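PDB 3JU7: putative PLP-dependent aminotransferase from Bacillus cereus ATCC 10987, which probably binds pyridoxal phosphate and catalyses the transfer of amino groups as a transaminase. Local coordinates for residues A[43-55]-A[166-178]. Numbering follows the deposited sequence.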
# COMPACT_ATOMS: atom_id res chain seq x y z
N GLN A 43 1.20 -3.06 -20.51
CA GLN A 43 1.06 -3.05 -21.96
C GLN A 43 0.27 -4.28 -22.39
O GLN A 43 -0.52 -4.23 -23.33
CB GLN A 43 2.43 -2.99 -22.68
N THR A 44 0.47 -5.39 -21.68
CA THR A 44 -0.21 -6.64 -21.99
C THR A 44 -1.68 -6.51 -21.68
O THR A 44 -2.51 -7.08 -22.37
CB THR A 44 0.38 -7.80 -21.15
OG1 THR A 44 1.74 -8.01 -21.58
CG2 THR A 44 -0.42 -9.08 -21.30
N ILE A 45 -2.00 -5.77 -20.61
CA ILE A 45 -3.39 -5.52 -20.27
C ILE A 45 -4.07 -4.60 -21.32
O ILE A 45 -5.19 -4.84 -21.76
CB ILE A 45 -3.49 -4.93 -18.86
CG1 ILE A 45 -3.12 -6.00 -17.82
CG2 ILE A 45 -4.92 -4.46 -18.58
CD1 ILE A 45 -2.87 -5.41 -16.44
N MSE A 46 -3.37 -3.55 -21.72
CA MSE A 46 -3.92 -2.59 -22.70
C MSE A 46 -4.23 -3.26 -24.02
O MSE A 46 -5.29 -3.07 -24.60
CB MSE A 46 -2.98 -1.38 -22.88
CG MSE A 46 -2.98 -0.44 -21.70
SE MSE A 46 -4.77 0.21 -21.30
CE MSE A 46 -5.23 0.75 -23.11
N SER A 47 -3.32 -4.10 -24.47
CA SER A 47 -3.53 -4.84 -25.71
C SER A 47 -4.54 -5.95 -25.56
O SER A 47 -5.37 -6.18 -26.43
CB SER A 47 -2.23 -5.48 -26.16
OG SER A 47 -1.39 -4.47 -26.64
N GLY A 48 -4.43 -6.67 -24.46
CA GLY A 48 -5.22 -7.87 -24.26
C GLY A 48 -6.65 -7.55 -23.89
O GLY A 48 -7.56 -8.18 -24.41
N PHE A 49 -6.85 -6.58 -23.00
CA PHE A 49 -8.19 -6.29 -22.54
C PHE A 49 -8.82 -5.01 -23.06
O PHE A 49 -10.02 -5.00 -23.36
CB PHE A 49 -8.23 -6.29 -21.00
CG PHE A 49 -8.05 -7.66 -20.38
CD1 PHE A 49 -8.57 -8.79 -20.97
CD2 PHE A 49 -7.41 -7.81 -19.18
CE1 PHE A 49 -8.40 -10.05 -20.37
CE2 PHE A 49 -7.26 -9.07 -18.58
CZ PHE A 49 -7.75 -10.18 -19.19
N PHE A 50 -8.05 -3.92 -23.17
CA PHE A 50 -8.68 -2.62 -23.40
C PHE A 50 -8.56 -2.05 -24.79
O PHE A 50 -8.76 -0.84 -24.99
CB PHE A 50 -8.17 -1.62 -22.38
CG PHE A 50 -8.58 -1.94 -20.97
CD1 PHE A 50 -9.87 -1.74 -20.56
CD2 PHE A 50 -7.66 -2.43 -20.05
CE1 PHE A 50 -10.25 -2.02 -19.24
CE2 PHE A 50 -8.04 -2.71 -18.73
CZ PHE A 50 -9.33 -2.50 -18.34
N GLN A 51 -8.26 -2.92 -25.75
CA GLN A 51 -8.19 -2.58 -27.16
C GLN A 51 -7.28 -1.38 -27.37
O GLN A 51 -7.53 -0.59 -28.27
CB GLN A 51 -9.60 -2.32 -27.72
CG GLN A 51 -10.52 -3.54 -27.71
CD GLN A 51 -11.99 -3.19 -28.03
OE1 GLN A 51 -12.26 -2.40 -28.92
NE2 GLN A 51 -12.92 -3.79 -27.29
N ASN A 52 -6.24 -1.25 -26.54
CA ASN A 52 -5.31 -0.15 -26.66
C ASN A 52 -5.97 1.21 -26.72
O ASN A 52 -5.51 2.11 -27.45
CB ASN A 52 -4.41 -0.34 -27.92
CG ASN A 52 -3.31 -1.35 -27.70
OD1 ASN A 52 -2.62 -1.34 -26.67
ND2 ASN A 52 -3.16 -2.25 -28.63
N ARG A 53 -7.06 1.37 -25.96
CA ARG A 53 -7.71 2.64 -25.82
C ARG A 53 -7.83 2.90 -24.31
O ARG A 53 -8.39 2.08 -23.56
CB ARG A 53 -9.11 2.61 -26.45
CG ARG A 53 -9.16 2.25 -27.90
CD ARG A 53 -10.45 2.79 -28.55
NE ARG A 53 -11.66 2.25 -27.92
CZ ARG A 53 -12.18 1.05 -28.20
NH1 ARG A 53 -11.61 0.24 -29.10
NH2 ARG A 53 -13.29 0.66 -27.59
N GLY A 54 -7.33 4.07 -23.91
CA GLY A 54 -7.19 4.43 -22.52
C GLY A 54 -5.80 4.04 -22.00
O GLY A 54 -4.85 3.83 -22.78
N ALA A 55 -5.71 3.93 -20.68
CA ALA A 55 -4.46 3.67 -20.01
C ALA A 55 -4.73 3.01 -18.68
O ALA A 55 -5.79 3.22 -18.06
CB ALA A 55 -3.68 4.97 -19.80
N PHE A 166 -12.01 -7.91 -12.57
CA PHE A 166 -11.03 -7.94 -13.65
C PHE A 166 -11.20 -9.23 -14.43
O PHE A 166 -11.32 -10.30 -13.86
CB PHE A 166 -9.61 -7.84 -13.11
CG PHE A 166 -8.60 -7.54 -14.13
CD1 PHE A 166 -8.56 -6.29 -14.74
CD2 PHE A 166 -7.67 -8.51 -14.52
CE1 PHE A 166 -7.62 -6.01 -15.70
CE2 PHE A 166 -6.73 -8.24 -15.48
CZ PHE A 166 -6.70 -6.99 -16.08
N GLY A 167 -11.11 -9.12 -15.75
CA GLY A 167 -11.30 -10.24 -16.62
C GLY A 167 -12.73 -10.41 -17.05
O GLY A 167 -13.02 -11.30 -17.80
N LEU A 168 -13.64 -9.55 -16.58
CA LEU A 168 -15.07 -9.61 -16.97
C LEU A 168 -15.32 -9.05 -18.38
O LEU A 168 -15.19 -7.84 -18.63
CB LEU A 168 -15.94 -8.85 -15.96
CG LEU A 168 -17.43 -8.83 -16.27
CD1 LEU A 168 -17.99 -10.29 -16.37
CD2 LEU A 168 -18.16 -8.00 -15.15
N MSE A 169 -15.73 -9.95 -19.26
CA MSE A 169 -16.02 -9.70 -20.67
C MSE A 169 -17.50 -9.88 -20.98
O MSE A 169 -18.15 -10.76 -20.44
CB MSE A 169 -15.31 -10.76 -21.51
CG MSE A 169 -13.82 -10.88 -21.23
SE MSE A 169 -12.94 -9.39 -21.99
CE MSE A 169 -11.37 -10.32 -22.58
N ASN A 170 -18.02 -9.07 -21.89
CA ASN A 170 -19.41 -9.19 -22.31
C ASN A 170 -19.48 -8.69 -23.73
O ASN A 170 -19.19 -7.52 -24.00
CB ASN A 170 -20.33 -8.37 -21.41
CG ASN A 170 -21.81 -8.54 -21.74
OD1 ASN A 170 -22.17 -9.38 -22.55
ND2 ASN A 170 -22.67 -7.76 -21.08
N GLY A 171 -19.83 -9.59 -24.64
CA GLY A 171 -19.89 -9.28 -26.05
C GLY A 171 -18.52 -8.87 -26.54
O GLY A 171 -18.41 -7.96 -27.33
N GLY A 172 -17.49 -9.53 -26.04
CA GLY A 172 -16.13 -9.20 -26.43
C GLY A 172 -15.60 -7.87 -25.93
O GLY A 172 -14.58 -7.40 -26.40
N MSE A 173 -16.25 -7.25 -24.96
CA MSE A 173 -15.70 -6.02 -24.44
C MSE A 173 -15.38 -6.23 -22.98
O MSE A 173 -16.17 -6.86 -22.26
CB MSE A 173 -16.69 -4.87 -24.64
CG MSE A 173 -16.64 -3.78 -23.59
SE MSE A 173 -17.73 -2.30 -24.14
CE MSE A 173 -18.37 -1.74 -22.42
N HIS A 174 -14.24 -5.69 -22.54
CA HIS A 174 -13.85 -5.78 -21.15
C HIS A 174 -14.63 -4.75 -20.33
O HIS A 174 -14.85 -3.63 -20.78
CB HIS A 174 -12.35 -5.59 -20.97
CG HIS A 174 -11.89 -5.84 -19.57
ND1 HIS A 174 -11.73 -4.83 -18.65
CD2 HIS A 174 -11.58 -6.99 -18.92
CE1 HIS A 174 -11.33 -5.35 -17.50
NE2 HIS A 174 -11.24 -6.65 -17.64
N TYR A 175 -15.03 -5.14 -19.13
CA TYR A 175 -15.76 -4.25 -18.26
C TYR A 175 -14.98 -2.97 -18.01
O TYR A 175 -13.82 -3.05 -17.59
CB TYR A 175 -16.02 -4.91 -16.91
CG TYR A 175 -16.87 -4.01 -16.08
CD1 TYR A 175 -18.22 -3.93 -16.31
CD2 TYR A 175 -16.31 -3.16 -15.14
CE1 TYR A 175 -19.02 -3.09 -15.61
CE2 TYR A 175 -17.13 -2.28 -14.41
CZ TYR A 175 -18.49 -2.26 -14.67
OH TYR A 175 -19.35 -1.42 -14.00
N GLY A 176 -15.63 -1.83 -18.27
CA GLY A 176 -15.10 -0.49 -18.03
C GLY A 176 -14.54 0.24 -19.25
O GLY A 176 -14.14 1.41 -19.17
N GLN A 177 -14.52 -0.46 -20.38
CA GLN A 177 -13.88 0.05 -21.61
C GLN A 177 -14.35 1.46 -21.92
O GLN A 177 -15.56 1.73 -21.87
CB GLN A 177 -14.19 -0.89 -22.77
CG GLN A 177 -13.59 -0.48 -24.16
CD GLN A 177 -12.08 -0.63 -24.19
OE1 GLN A 177 -11.56 -1.74 -23.98
NE2 GLN A 177 -11.36 0.48 -24.38
N ASP A 178 -13.40 2.35 -22.19
CA ASP A 178 -13.67 3.72 -22.62
C ASP A 178 -14.35 4.59 -21.56
O ASP A 178 -14.77 5.68 -21.87
CB ASP A 178 -14.50 3.75 -23.93
CG ASP A 178 -13.75 3.13 -25.12
OD1 ASP A 178 -12.53 2.92 -25.02
OD2 ASP A 178 -14.38 2.84 -26.17
O HOH W 1 -12.49 -4.20 -24.37
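Phe49, Phe50, Phe166 and His174 form an aromatic cluster, packing the turn after helix 36-48 against the beta hairpin 169-174 of this aminotransferase fold and the segment leading into it; it illustrates how a buried contact can divide into apolar and polar halves. In the apolar half, Phe49 turns an edge toward the face of Phe166 in an offset edge-to-face pair (planes 81° apart), while one of its own faces lies in an offset stack with His174, centroids 4.9 Å apart. The Phe50 ring meets His174 obliquely, CE1 3.2 Å from ND1. Gly167 N donates to His174 NE2 near the ring plane, which helps fix the imidazole's rotation. The selenomethionine Met169, bent at chi2 and chi3, brings its methyl CE within 3.6 Å of Phe49 CD1.

The polar half centres on Gln177. Its NE2 donates to Phe50 O from above the carbonyl plane (3.0 Å), whereas Arg53 N reaches the same oxygen from the opposite face. A water bridges the segments, donating to Phe49 O and Gln177 OE1 and accepting from His174 N and Gln51 NE2.

A salt bridge adds charge at the partly exposed side: Arg53 grips Asp178 side-on, NH2 to OD2 at 2.8 Å and NE to the syn lone pair of OD1 at 3.1 Å. That same OD1 also receives a nearly straight bond (173°) from Gln177 NE2.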